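Local coordinates for hemolysin II regulatory protein (Bacillus cereus, PDB 2JJ7) that probably binds DNA as a dimeric TetR-family transcriptional regulator and is thought to control expression of hemolysin II, at residues Glu6-Asn11 / Ser45-Gly50; Leu13-Lys18 / Lys35-Asn40; Thr91-Glu96 / Pro120-Ser125; Ile151-Ser156 / Ser178-Lys183. All blocks are in the same frame, centred on the assembly; numbering follows the deposited sequence. Where two conformers were deposited one is given.

Contact 1. Residues Glu6-Asn11 / Ser45-Gly50; sequences EQTMEN and SYYFNG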
loop_
_atom_site.group_PDB
_atom_site.type_symbol
_atom_site.label_atom_id
_atom_site.label_comp_id
_atom_site.label_asym_id
_atom_site.label_seq_id
_atom_site.Cartn_x
_atom_site.Cartn_y
_atom_site.Cartn_z
ATOM N N GLU B 6 -16.201 12.203 -33.022
ATOM C CA GLU B 6 -15.917 11.043 -32.171
ATOM C C GLU B 6 -14.410 10.869 -31.963
ATOM O O GLU B 6 -13.957 10.681 -30.842
ATOM C CB GLU B 6 -16.544 9.770 -32.765
ATOM C CG GLU B 6 -18.097 9.740 -32.800
ATOM C CD GLU B 6 -18.752 10.848 -33.667
ATOM O OE1 GLU B 6 -18.200 11.242 -34.722
ATOM O OE2 GLU B 6 -19.845 11.324 -33.285
ATOM N N GLN B 7 -13.643 10.962 -33.046
ATOM C CA GLN B 7 -12.180 10.914 -32.978
ATOM C C GLN B 7 -11.561 12.033 -32.120
ATOM O O GLN B 7 -10.642 11.795 -31.335
ATOM C CB GLN B 7 -11.575 10.917 -34.391
ATOM C CG GLN B 7 -10.031 10.891 -34.454
ATOM C CD GLN B 7 -9.416 9.640 -33.820
ATOM O OE1 GLN B 7 -8.928 8.767 -34.520
ATOM N NE2 GLN B 7 -9.440 9.558 -32.489
ATOM N N THR B 8 -12.063 13.249 -32.265
ATOM C CA THR B 8 -11.502 14.379 -31.528
ATOM C C THR B 8 -11.735 14.203 -30.028
ATOM O O THR B 8 -10.821 14.429 -29.222
ATOM C CB THR B 8 -12.072 15.720 -32.032
ATOM O OG1 THR B 8 -11.800 15.841 -33.431
ATOM C CG2 THR B 8 -11.437 16.897 -31.303
ATOM N N MET B 9 -12.954 13.786 -29.671
ATOM C CA MET B 9 -13.318 13.538 -28.289
ATOM C C MET B 9 -12.505 12.387 -27.706
ATOM O O MET B 9 -12.110 12.430 -26.541
ATOM C CB MET B 9 -14.814 13.251 -28.171
ATOM C CG MET B 9 -15.662 14.509 -28.252
ATOM S SD MET B 9 -17.412 14.142 -28.208
ATOM C CE MET B 9 -17.678 14.006 -26.435
ATOM N N GLU B 10 -12.259 11.367 -28.525
ATOM C CA GLU B 10 -11.390 10.268 -28.136
ATOM C C GLU B 10 -9.952 10.733 -27.895
ATOM O O GLU B 10 -9.356 10.398 -26.872
ATOM C CB GLU B 10 -11.411 9.159 -29.178
ATOM C CG GLU B 10 -10.343 8.117 -28.918
ATOM C CD GLU B 10 -10.805 6.730 -29.253
ATOM O OE1 GLU B 10 -11.075 6.469 -30.447
ATOM O OE2 GLU B 10 -10.903 5.906 -28.316
ATOM N N ASN B 11 -9.408 11.503 -28.836
ATOM C CA ASN B 11 -8.117 12.144 -28.639
ATOM C C ASN B 11 -8.039 12.934 -27.325
ATOM O O ASN B 11 -7.036 12.846 -26.609
ATOM C CB ASN B 11 -7.756 13.033 -29.836
ATOM C CG ASN B 11 -7.373 12.224 -31.058
ATOM O OD1 ASN B 11 -7.214 11.005 -30.985
ATOM N ND2 ASN B 11 -7.223 12.894 -32.191
ATOM N N SER B 45 -13.468 22.526 -24.484
ATOM C CA SER B 45 -14.442 23.037 -23.523
ATOM C C SER B 45 -15.855 22.968 -24.121
ATOM O O SER B 45 -16.823 22.743 -23.406
ATOM C CB SER B 45 -14.070 24.449 -23.049
ATOM O OG SER B 45 -13.899 25.323 -24.155
ATOM N N TYR B 46 -15.967 23.123 -25.436
ATOM C CA TYR B 46 -17.248 22.883 -26.102
ATOM C C TYR B 46 -17.740 21.441 -25.851
ATOM O O TYR B 46 -18.875 21.235 -25.438
ATOM C CB TYR B 46 -17.178 23.207 -27.602
ATOM C CG TYR B 46 -18.456 22.887 -28.339
ATOM C CD1 TYR B 46 -19.625 23.623 -28.101
ATOM C CD2 TYR B 46 -18.512 21.831 -29.252
ATOM C CE1 TYR B 46 -20.813 23.320 -28.756
ATOM C CE2 TYR B 46 -19.699 21.523 -29.919
ATOM C CZ TYR B 46 -20.837 22.270 -29.664
ATOM O OH TYR B 46 -22.003 21.972 -30.320
ATOM N N TYR B 47 -16.875 20.453 -26.063
ATOM C CA TYR B 47 -17.259 19.042 -25.913
ATOM C C TYR B 47 -17.446 18.548 -24.467
ATOM O O TYR B 47 -18.305 17.709 -24.207
ATOM C CB TYR B 47 -16.262 18.126 -26.644
ATOM C CG TYR B 47 -16.396 18.123 -28.162
ATOM C CD1 TYR B 47 -17.655 18.098 -28.777
ATOM C CD2 TYR B 47 -15.262 18.116 -28.982
ATOM C CE1 TYR B 47 -17.785 18.090 -30.173
ATOM C CE2 TYR B 47 -15.376 18.104 -30.381
ATOM C CZ TYR B 47 -16.642 18.088 -30.966
ATOM O OH TYR B 47 -16.772 18.075 -32.334
ATOM N N PHE B 48 -16.631 19.042 -23.540
ATOM C CA PHE B 48 -16.646 18.518 -22.176
ATOM C C PHE B 48 -17.010 19.522 -21.083
ATOM O O PHE B 48 -17.350 19.106 -19.973
ATOM C CB PHE B 48 -15.331 17.790 -21.844
ATOM C CG PHE B 48 -15.133 16.533 -22.648
ATOM C CD1 PHE B 48 -14.341 16.541 -23.795
ATOM C CD2 PHE B 48 -15.784 15.350 -22.286
ATOM C CE1 PHE B 48 -14.185 15.377 -24.572
ATOM C CE2 PHE B 48 -15.633 14.185 -23.044
ATOM C CZ PHE B 48 -14.830 14.200 -24.191
ATOM N N ASN B 49 -16.948 20.821 -21.386
ATOM C CA ASN B 49 -17.306 21.847 -20.404
ATOM C C ASN B 49 -16.648 21.602 -19.048
ATOM O O ASN B 49 -17.345 21.354 -18.057
ATOM C CB ASN B 49 -18.835 21.927 -20.226
ATOM C CG ASN B 49 -19.518 22.788 -21.289
ATOM O OD1 ASN B 49 -20.259 22.279 -22.131
ATOM N ND2 ASN B 49 -19.275 24.098 -21.247
ATOM N N GLY B 50 -15.313 21.618 -19.014
ATOM C CA GLY B 50 -14.576 21.648 -17.749
ATOM C C GLY B 50 -13.921 20.344 -17.354
ATOM O O GLY B 50 -14.311 19.264 -17.819
#

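Contact 2. Residues Leu13-Lys18 / Lys35-Asn40; sequences LKAAKK and KEAKVN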
loop_
_atom_site.group_PDB
_atom_site.type_symbol
_atom_site.label_atom_id
_atom_site.label_comp_id
_atom_site.label_asym_id
_atom_site.label_seq_id
_atom_site.Cartn_x
_atom_site.Cartn_y
_atom_site.Cartn_z
ATOM N N LEU B 13 -9.888 12.492 -24.596
ATOM C CA LEU B 13 -9.971 11.560 -23.480
ATOM C C LEU B 13 -8.667 10.801 -23.245
ATOM O O LEU B 13 -8.267 10.614 -22.093
ATOM C CB LEU B 13 -11.148 10.601 -23.652
ATOM C CG LEU B 13 -12.520 11.252 -23.414
ATOM C CD1 LEU B 13 -13.662 10.285 -23.715
ATOM C CD2 LEU B 13 -12.636 11.809 -21.999
ATOM N N LYS B 14 -8.015 10.367 -24.326
ATOM C CA LYS B 14 -6.670 9.781 -24.247
ATOM C C LYS B 14 -5.726 10.759 -23.551
ATOM O O LYS B 14 -4.964 10.371 -22.664
ATOM C CB LYS B 14 -6.122 9.435 -25.642
ATOM C CG LYS B 14 -6.659 8.146 -26.234
ATOM C CD LYS B 14 -6.155 7.895 -27.648
ATOM C CE LYS B 14 -6.899 6.708 -28.269
ATOM N NZ LYS B 14 -6.189 6.076 -29.420
ATOM N N ALA B 15 -5.796 12.027 -23.958
ATOM C CA ALA B 15 -4.960 13.094 -23.389
ATOM C C ALA B 15 -5.226 13.295 -21.905
ATOM O O ALA B 15 -4.294 13.407 -21.112
ATOM C CB ALA B 15 -5.170 14.408 -24.140
ATOM N N ALA B 16 -6.505 13.355 -21.554
ATOM C CA ALA B 16 -6.937 13.607 -20.194
ATOM C C ALA B 16 -6.531 12.439 -19.272
ATOM O O ALA B 16 -6.015 12.663 -18.189
ATOM C CB ALA B 16 -8.418 13.840 -20.164
ATOM N N LYS B 17 -6.766 11.204 -19.710
ATOM C CA LYS B 17 -6.253 10.014 -19.007
ATOM C C LYS B 17 -4.759 10.164 -18.710
ATOM O O LYS B 17 -4.330 10.005 -17.565
ATOM C CB LYS B 17 -6.481 8.752 -19.854
ATOM C CG LYS B 17 -6.020 7.447 -19.210
ATOM C CD LYS B 17 -5.990 6.293 -20.207
ATOM C CE LYS B 17 -6.092 4.966 -19.493
ATOM N NZ LYS B 17 -5.924 3.779 -20.406
ATOM N N LYS B 18 -3.979 10.479 -19.746
ATOM C CA LYS B 18 -2.536 10.639 -19.624
ATOM C C LYS B 18 -2.153 11.723 -18.615
ATOM O O LYS B 18 -1.342 11.487 -17.718
ATOM C CB LYS B 18 -1.905 10.963 -20.983
ATOM C CG LYS B 18 -0.373 11.004 -20.927
ATOM C CD LYS B 18 0.258 11.486 -22.218
ATOM C CE LYS B 18 1.769 11.557 -22.078
ATOM N NZ LYS B 18 2.453 11.592 -23.402
ATOM N N LYS B 35 -3.749 20.936 -24.941
ATOM C CA LYS B 35 -2.416 20.993 -25.532
ATOM C C LYS B 35 -1.896 19.597 -25.866
ATOM O O LYS B 35 -1.359 19.374 -26.956
ATOM C CB LYS B 35 -1.448 21.731 -24.597
ATOM C CG LYS B 35 -0.054 21.917 -25.161
ATOM C CD LYS B 35 0.816 22.754 -24.235
ATOM C CE LYS B 35 1.962 23.386 -25.010
ATOM N NZ LYS B 35 2.692 24.404 -24.201
ATOM N N GLU B 36 -2.076 18.658 -24.935
ATOM C CA GLU B 36 -1.656 17.269 -25.144
ATOM C C GLU B 36 -2.443 16.601 -26.286
ATOM O O GLU B 36 -1.864 15.879 -27.104
ATOM C CB GLU B 36 -1.756 16.470 -23.836
ATOM C CG GLU B 36 -1.542 14.947 -23.976
ATOM C CD GLU B 36 -0.138 14.543 -24.419
ATOM O OE1 GLU B 36 0.844 15.246 -24.083
ATOM O OE2 GLU B 36 -0.023 13.493 -25.091
ATOM N N ALA B 37 -3.748 16.875 -26.344
ATOM C CA ALA B 37 -4.659 16.333 -27.374
ATOM C C ALA B 37 -4.474 16.980 -28.751
ATOM O O ALA B 37 -5.074 16.535 -29.743
ATOM C CB ALA B 37 -6.125 16.490 -26.916
ATOM N N LYS B 38 -3.659 18.030 -28.793
ATOM C CA LYS B 38 -3.426 18.829 -29.994
ATOM C C LYS B 38 -4.736 19.408 -30.534
ATOM O O LYS B 38 -4.989 19.398 -31.743
ATOM C CB LYS B 38 -2.663 18.024 -31.062
ATOM C CG LYS B 38 -1.246 17.626 -30.635
ATOM C CD LYS B 38 -0.288 17.486 -31.827
ATOM C CE LYS B 38 -0.092 16.028 -32.246
ATOM N NZ LYS B 38 0.692 15.245 -31.233
ATOM N N VAL B 39 -5.578 19.885 -29.616
ATOM C CA VAL B 39 -6.822 20.566 -29.983
ATOM C C VAL B 39 -6.912 21.910 -29.300
ATOM O O VAL B 39 -6.299 22.147 -28.255
ATOM C CB VAL B 39 -8.118 19.776 -29.640
ATOM C CG1 VAL B 39 -8.066 18.345 -30.177
ATOM C CG2 VAL B 39 -8.383 19.797 -28.140
ATOM N N ASN B 40 -7.674 22.790 -29.932
ATOM C CA ASN B 40 -7.918 24.108 -29.382
ATOM C C ASN B 40 -8.671 23.986 -28.063
ATOM O O ASN B 40 -9.607 23.199 -27.940
ATOM C CB ASN B 40 -8.659 24.974 -30.403
ATOM C CG ASN B 40 -7.773 25.355 -31.578
ATOM O OD1 ASN B 40 -8.122 25.148 -32.742
ATOM N ND2 ASN B 40 -6.601 25.899 -31.271
#

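Contact 3. Residues Thr91-Glu96 / Pro120-Ser125; sequences TTHIKE and PYFIGS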
loop_
_atom_site.group_PDB
_atom_site.type_symbol
_atom_site.label_atom_id
_atom_site.label_comp_id
_atom_site.label_asym_id
_atom_site.label_seq_id
_atom_site.Cartn_x
_atom_site.Cartn_y
_atom_site.Cartn_z
ATOM N N THR B 91 -5.888 -6.573 -11.434
ATOM C CA THR B 91 -4.503 -6.404 -11.875
ATOM C C THR B 91 -4.426 -6.296 -13.409
ATOM O O THR B 91 -3.621 -5.524 -13.943
ATOM C CB THR B 91 -3.563 -7.526 -11.385
ATOM O OG1 THR B 91 -4.147 -8.801 -11.664
ATOM C CG2 THR B 91 -3.287 -7.408 -9.870
ATOM N N THR B 92 -5.259 -7.063 -14.103
ATOM C CA THR B 92 -5.337 -6.978 -15.573
ATOM C C THR B 92 -5.841 -5.618 -16.030
ATOM O O THR B 92 -5.278 -5.035 -16.961
ATOM C CB THR B 92 -6.204 -8.104 -16.179
ATOM O OG1 THR B 92 -5.567 -9.363 -15.929
ATOM C CG2 THR B 92 -6.433 -7.906 -17.715
ATOM N N HIS B 93 -6.880 -5.102 -15.371
ATOM C CA HIS B 93 -7.394 -3.778 -15.730
ATOM C C HIS B 93 -6.334 -2.674 -15.556
ATOM O O HIS B 93 -6.210 -1.773 -16.405
ATOM C CB HIS B 93 -8.651 -3.397 -14.938
ATOM C CG HIS B 93 -9.390 -2.253 -15.555
ATOM N ND1 HIS B 93 -10.248 -2.418 -16.620
ATOM C CD2 HIS B 93 -9.332 -0.922 -15.321
ATOM C CE1 HIS B 93 -10.711 -1.240 -16.997
ATOM N NE2 HIS B 93 -10.170 -0.316 -16.226
ATOM N N ILE B 94 -5.618 -2.731 -14.434
ATOM C CA ILE B 94 -4.601 -1.731 -14.099
ATOM C C ILE B 94 -3.391 -1.825 -15.037
ATOM O O ILE B 94 -2.803 -0.807 -15.409
ATOM C CB ILE B 94 -4.190 -1.815 -12.594
ATOM C CG1 ILE B 94 -5.372 -1.422 -11.681
ATOM C CG2 ILE B 94 -2.939 -0.966 -12.280
ATOM C CD1 ILE B 94 -6.316 -0.347 -12.254
ATOM N N LYS B 95 -3.040 -3.051 -15.427
ATOM C CA LYS B 95 -1.997 -3.282 -16.407
ATOM C C LYS B 95 -2.341 -2.533 -17.687
ATOM O O LYS B 95 -1.491 -1.881 -18.262
ATOM C CB LYS B 95 -1.868 -4.770 -16.708
ATOM C CG LYS B 95 -0.438 -5.243 -16.901
ATOM C CD LYS B 95 -0.355 -6.642 -17.527
ATOM C CE LYS B 95 -1.319 -7.629 -16.869
ATOM N NZ LYS B 95 -1.040 -9.051 -17.240
ATOM N N GLU B 96 -3.599 -2.635 -18.108
ATOM C CA GLU B 96 -4.069 -2.030 -19.358
ATOM C C GLU B 96 -4.332 -0.534 -19.176
ATOM O O GLU B 96 -4.231 0.249 -20.124
ATOM C CB GLU B 96 -5.352 -2.727 -19.837
ATOM C CG GLU B 96 -5.192 -4.222 -20.203
ATOM C CD GLU B 96 -6.530 -4.965 -20.402
ATOM O OE1 GLU B 96 -7.576 -4.505 -19.885
ATOM O OE2 GLU B 96 -6.532 -6.032 -21.061
ATOM N N PRO B 120 -19.369 3.922 -9.695
ATOM C CA PRO B 120 -19.779 2.787 -10.531
ATOM C C PRO B 120 -18.727 2.339 -11.535
ATOM O O PRO B 120 -18.761 1.195 -11.982
ATOM C CB PRO B 120 -21.016 3.310 -11.267
ATOM C CG PRO B 120 -21.568 4.351 -10.367
ATOM C CD PRO B 120 -20.381 5.000 -9.720
ATOM N N TYR B 121 -17.796 3.218 -11.873
ATOM C CA TYR B 121 -16.818 2.911 -12.913
ATOM C C TYR B 121 -15.534 2.197 -12.460
ATOM O O TYR B 121 -14.707 1.822 -13.286
ATOM C CB TYR B 121 -16.508 4.165 -13.707
ATOM C CG TYR B 121 -17.752 4.808 -14.285
ATOM C CD1 TYR B 121 -18.173 6.056 -13.852
ATOM C CD2 TYR B 121 -18.526 4.142 -15.240
ATOM C CE1 TYR B 121 -19.321 6.652 -14.393
ATOM C CE2 TYR B 121 -19.669 4.718 -15.775
ATOM C CZ TYR B 121 -20.063 5.968 -15.348
ATOM O OH TYR B 121 -21.197 6.529 -15.883
ATOM N N PHE B 122 -15.370 1.993 -11.158
ATOM C CA PHE B 122 -14.203 1.259 -10.659
ATOM C C PHE B 122 -14.311 0.909 -9.177
ATOM O O PHE B 122 -14.335 -0.264 -8.806
ATOM C CB PHE B 122 -12.888 2.030 -10.914
ATOM C CG PHE B 122 -11.659 1.198 -10.673
ATOM C CD1 PHE B 122 -11.092 0.466 -11.708
ATOM C CD2 PHE B 122 -11.103 1.102 -9.392
ATOM C CE1 PHE B 122 -9.963 -0.334 -11.489
ATOM C CE2 PHE B 122 -9.982 0.305 -9.150
ATOM C CZ PHE B 122 -9.411 -0.420 -10.206
ATOM N N ILE B 123 -14.385 1.938 -8.340
ATOM C CA ILE B 123 -14.267 1.763 -6.894
ATOM C C ILE B 123 -15.375 0.886 -6.295
ATOM O O ILE B 123 -15.112 0.106 -5.366
ATOM C CB ILE B 123 -14.160 3.124 -6.173
ATOM C CG1 ILE B 123 -12.806 3.757 -6.467
ATOM C CG2 ILE B 123 -14.356 2.971 -4.646
ATOM C CD1 ILE B 123 -12.760 5.288 -6.330
ATOM N N GLY B 124 -16.601 1.026 -6.814
ATOM C CA GLY B 124 -17.741 0.245 -6.331
ATOM C C GLY B 124 -17.450 -1.246 -6.369
ATOM O O GLY B 124 -17.664 -1.953 -5.380
ATOM N N SER B 125 -16.940 -1.721 -7.502
ATOM C CA SER B 125 -16.631 -3.132 -7.685
ATOM C C SER B 125 -15.363 -3.542 -6.928
ATOM O O SER B 125 -15.271 -4.665 -6.405
ATOM C CB SER B 125 -16.482 -3.459 -9.166
ATOM O OG SER B 125 -17.719 -3.309 -9.845
#

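Contact 4. Residues Ile151-Ser156 / Ser178-Lys183; sequences IHWITS and SALTDK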
loop_
_atom_site.group_PDB
_atom_site.type_symbol
_atom_site.label_atom_id
_atom_site.label_comp_id
_atom_site.label_asym_id
_atom_site.label_seq_id
_atom_site.Cartn_x
_atom_site.Cartn_y
_atom_site.Cartn_z
ATOM N N ILE B 151 -6.973 -4.794 3.548
ATOM C CA ILE B 151 -7.572 -4.011 2.466
ATOM C C ILE B 151 -6.593 -2.934 1.997
ATOM O O ILE B 151 -6.308 -2.848 0.816
ATOM C CB ILE B 151 -8.945 -3.410 2.890
ATOM C CG1 ILE B 151 -9.981 -4.550 3.048
ATOM C CG2 ILE B 151 -9.425 -2.326 1.884
ATOM C CD1 ILE B 151 -11.272 -4.142 3.686
ATOM N N HIS B 152 -6.058 -2.123 2.905
ATOM C CA HIS B 152 -5.136 -1.076 2.459
ATOM C C HIS B 152 -3.874 -1.662 1.790
ATOM O O HIS B 152 -3.400 -1.134 0.783
ATOM C CB HIS B 152 -4.746 -0.081 3.568
ATOM C CG HIS B 152 -3.797 0.973 3.081
ATOM N ND1 HIS B 152 -4.208 2.045 2.317
ATOM C CD2 HIS B 152 -2.445 1.058 3.147
ATOM C CE1 HIS B 152 -3.159 2.774 1.982
ATOM N NE2 HIS B 152 -2.075 2.195 2.469
ATOM N N TRP B 153 -3.330 -2.737 2.358
ATOM C CA TRP B 153 -2.180 -3.425 1.753
ATOM C C TRP B 153 -2.444 -3.825 0.282
ATOM O O TRP B 153 -1.677 -3.460 -0.611
ATOM C CB TRP B 153 -1.755 -4.624 2.615
ATOM C CG TRP B 153 -0.726 -5.539 1.974
ATOM C CD1 TRP B 153 0.564 -5.231 1.675
ATOM C CD2 TRP B 153 -0.911 -6.911 1.581
ATOM N NE1 TRP B 153 1.206 -6.325 1.125
ATOM C CE2 TRP B 153 0.318 -7.363 1.041
ATOM C CE3 TRP B 153 -1.989 -7.803 1.643
ATOM C CZ2 TRP B 153 0.493 -8.665 0.548
ATOM C CZ3 TRP B 153 -1.812 -9.107 1.154
ATOM C CH2 TRP B 153 -0.580 -9.518 0.613
ATOM N N ILE B 154 -3.546 -4.526 0.032
ATOM C CA ILE B 154 -3.878 -4.993 -1.316
ATOM C C ILE B 154 -4.186 -3.822 -2.279
ATOM O O ILE B 154 -3.748 -3.794 -3.449
ATOM C CB ILE B 154 -5.067 -6.026 -1.276
ATOM C CG1 ILE B 154 -4.636 -7.323 -0.588
ATOM C CG2 ILE B 154 -5.621 -6.293 -2.694
ATOM C CD1 ILE B 154 -5.771 -8.363 -0.397
ATOM N N THR B 155 -4.925 -2.837 -1.778
ATOM C CA THR B 155 -5.239 -1.643 -2.549
ATOM C C THR B 155 -3.955 -0.957 -3.042
ATOM O O THR B 155 -3.852 -0.542 -4.207
ATOM C CB THR B 155 -6.116 -0.685 -1.680
ATOM O OG1 THR B 155 -7.341 -1.369 -1.333
ATOM C CG2 THR B 155 -6.454 0.626 -2.409
ATOM N N SER B 156 -2.975 -0.834 -2.155
ATOM C CA SER B 156 -1.751 -0.127 -2.480
ATOM C C SER B 156 -0.937 -0.865 -3.532
ATOM O O SER B 156 -0.378 -0.246 -4.432
ATOM C CB SER B 156 -0.918 0.137 -1.218
ATOM O OG SER B 156 -0.286 -1.050 -0.761
ATOM N N SER B 178 -1.183 -16.311 -1.305
ATOM C CA SER B 178 -0.249 -17.054 -0.443
ATOM C C SER B 178 -0.024 -16.384 0.898
ATOM O O SER B 178 -0.022 -17.049 1.929
ATOM C CB SER B 178 1.097 -17.204 -1.117
ATOM O OG SER B 178 1.018 -18.191 -2.103
ATOM N N ALA B 179 0.172 -15.064 0.869
ATOM C CA ALA B 179 0.401 -14.293 2.078
ATOM C C ALA B 179 -0.791 -14.384 3.018
ATOM O O ALA B 179 -0.620 -14.322 4.232
ATOM C CB ALA B 179 0.717 -12.838 1.740
ATOM N N LEU B 180 -1.991 -14.537 2.453
ATOM C CA LEU B 180 -3.205 -14.662 3.261
ATOM C C LEU B 180 -3.478 -16.089 3.770
ATOM O O LEU B 180 -4.059 -16.276 4.849
ATOM C CB LEU B 180 -4.416 -14.136 2.488
ATOM C CG LEU B 180 -4.368 -12.655 2.106
ATOM C CD1 LEU B 180 -5.416 -12.335 1.057
ATOM C CD2 LEU B 180 -4.563 -11.779 3.343
ATOM N N THR B 181 -3.046 -17.084 3.001
ATOM C CA THR B 181 -3.366 -18.476 3.293
ATOM C C THR B 181 -2.310 -19.139 4.186
ATOM O O THR B 181 -2.495 -20.263 4.662
ATOM C CB THR B 181 -3.550 -19.284 1.986
ATOM O OG1 THR B 181 -2.395 -19.108 1.156
ATOM C CG2 THR B 181 -4.792 -18.802 1.231
ATOM N N ASP B 182 -1.207 -18.436 4.409
ATOM C CA ASP B 182 -0.168 -18.919 5.302
ATOM C C ASP B 182 -0.667 -18.893 6.753
ATOM O O ASP B 182 -0.941 -17.820 7.303
ATOM C CB ASP B 182 1.105 -18.085 5.131
ATOM C CG ASP B 182 2.311 -18.734 5.770
ATOM O OD1 ASP B 182 2.318 -19.979 5.927
ATOM O OD2 ASP B 182 3.257 -17.995 6.121
ATOM N N LYS B 183 -0.798 -20.078 7.354
ATOM C CA LYS B 183 -1.372 -20.223 8.697
ATOM C C LYS B 183 -0.473 -19.631 9.776
ATOM O O LYS B 183 0.716 -19.950 9.851
ATOM C CB LYS B 183 -1.669 -21.691 9.014
ATOM C CG LYS B 183 -3.002 -22.205 8.495
ATOM C CD LYS B 183 -3.417 -23.463 9.251
ATOM C CE LYS B 183 -4.694 -24.097 8.689
ATOM N NZ LYS B 183 -5.917 -23.247 8.853
#

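Contact 1. Residues Glu6-Asn11 / Ser45-Gly50
Segments 6-11 and 45-50, on helices 5-23 and 41-48, come nearest at Met9 and Tyr47, whose CA atoms lie 7.2 Å apart, and the thioether of Met9 fills the space between them. Its CG stands over one face of the Tyr47 ring, displaced toward the rim and 3.7 Å from Tyr47 CG, which meets the geometry of a CH-pi contact. The sulfur follows over the same ring: Met9 SD is 4.3 Å from the centroid of Tyr47 and 22° off the ring normal, a Met-aromatic contact. A bend at the last torsion (chi3 84°) then turns the methyl group to the second aromatic ring, where Met9 CE approaches Phe48 CZ obliquely at 3.6 Å. At the edge of the Tyr47 ring, near its plane, Thr8 CG2 lies 4.2 Å from Tyr47 CE2. Phe48 is buried, and also packs on Ile12 and Leu13 of the first helix and on Leu54 of helix 51-62. Tyr47 and Phe48 end the second helix of the predicted helix-turn-helix motif. The chemistry is consistent with seating by dispersion, the CH-pi and sulfur-aromatic terms and shape, with no polar bond between the segments.

Contact 2. Residues Leu13-Lys18 / Lys35-Asn40
Ala15 of helix 5-23 packs on Glu36 and Ala37 at the end of helix 30-37, the first helix of the predicted helix-turn-helix in this TetR-type DNA-binding domain. Small side chains permit a close approach: the CA atoms of Ala15 and Ala37 are 5.1 Å apart, and Ala15 CB lies 3.6 Å from Ala37 CB. Glu36 can be followed outward. Its CB lies 4.0 Å from Ala15 CB, and its CG rests on the same methyl group at 3.7 Å. Beyond CG the chain bends (chi2 65°), and this turn brings the carboxylate to Lys18, one helical turn after Ala15. There Glu36 CD lies 3.8 Å from Lys18 CD. Lys18 is extended and crosses the glutamate at about a right angle, and Glu36 OE2 lies against Lys18 CD (3.5 Å) as well as facing NZ. The other oxygen, Glu36 OE1, stays 4.1 Å from Lys18 NZ. Glu36 also packs on Lys19. Just after Ala37 the helix closes in a Schellman motif at Lys38, whose positive phi (58°) turns the chain toward helix 41-48. The salt bridge itself is long, with Lys18 NZ 3.5 Å from Glu36 OE2.

Contact 3. Residues Thr91-Glu96 / Pro120-Ser125
Phe122 reaches across to His93 and Ile94 near the end of helix 79-96, spanning a backbone separation of 9.9 Å between the CA atoms of His93 and Phe122. The tight part is apolar. The terminal methyl of Ile94 approaches the distal end of the phenyl ring obliquely, with Ile94 CD1 3.7 Å from Phe122 CZ and equally close to Phe122 CE1. The isoleucine chain crosses the phenylalanine at about a right angle, and its chi2 of -33° is far from a staggered value, a departure that places CD1 against the ring. Phe122 CG is anti to the backbone N (chi1 -168°), which extends the ring toward the helix. Leu159, Ile100 and Ala104 also pack on this ring, and Phe90 meets it edge-to-face, so Phe122 is buried among several parts of the chain.

The His93 side is looser and less enclosed. Its imidazole passes the phenyl ring in the opposite direction, and His93 CD2 comes to the phenyl edge, near the ring plane, at 3.9 Å from Phe122 CE1. The residue is partly exposed, whereas Ile94 and Phe122 are buried. Its polar end is engaged: NE2 hydrogen-bonds to the carbonyl O of Tyr62, which ties the imidazole to the end of helix 51-62, the helix that follows the helix-turn-helix. Phe122 occupies the N-cap position of the short helix 123-126, so the contact docks the start of that helix onto helix 79-96. This is core packing in the all-helical C-terminal domain of a TetR-family regulator, next to its junction with the DNA-binding domain.

Contact 4. Residues Ile151-Ser156 / Ser178-Lys183
Trp153 and Ile154 of helix 147-158 meet Ala179 and Leu180 of helix 169-181 in the helical C-terminal domain of this TetR-family dimer, at the subunit interface. The contacts across the pair are apolar. With chi1 at 170° the indole points away from its own backbone N and its six-membered end is carried to the other helix, where Trp153 CH2 lies 3.7 Å from Ala179 CB. The alanine methyl approaches the indole obliquely. A second point is wider, with Ile154 CD1 4.2 Å from Leu180 CD1, and Leu180 CD2 is 4.4 Å from Trp153 CZ3. All four residues are buried.

Aromatic and interfacial contacts extend the cluster beyond the chain. Trp153 stacks on Phe160 of the second subunit, and Ala179 packs on Pro161 of that subunit, so both sides of the contact also face the partner chain.

Hydrogen bonds from hydroxyl groups run within helix 147-158. Ser156 OG is hydrogen-bonded to Trp153 O at 2.8 Å and also to Ser156 OG of the second subunit. Ile151 O is gripped twice, by Thr155 N and by Thr155 OG1 at 2.8 Å, the hydroxyl standing 46° out of the carbonyl plane.

Overall arrangement
Contacts 1 and 2 form one unit: both use helix 5-23, their centres are about 9 Å apart, and they touch where Phe48 CZ meets Leu13 CG at 3.8 Å. Together they hold the two helices of the predicted helix-turn-helix against the same N-terminal helix, contact 2 lying between the segments of contact 1 in sequence. Contact 3, near the centre of the chain, has its centre about 22 Å from that of contact 2, yet the two meet at Lys17 NZ and Glu96 O, 3.9 Å apart. Contact 4 lies at the dimer interface, its centre about 40 Å from that of contact 1, on the opposite side of the chain's centre.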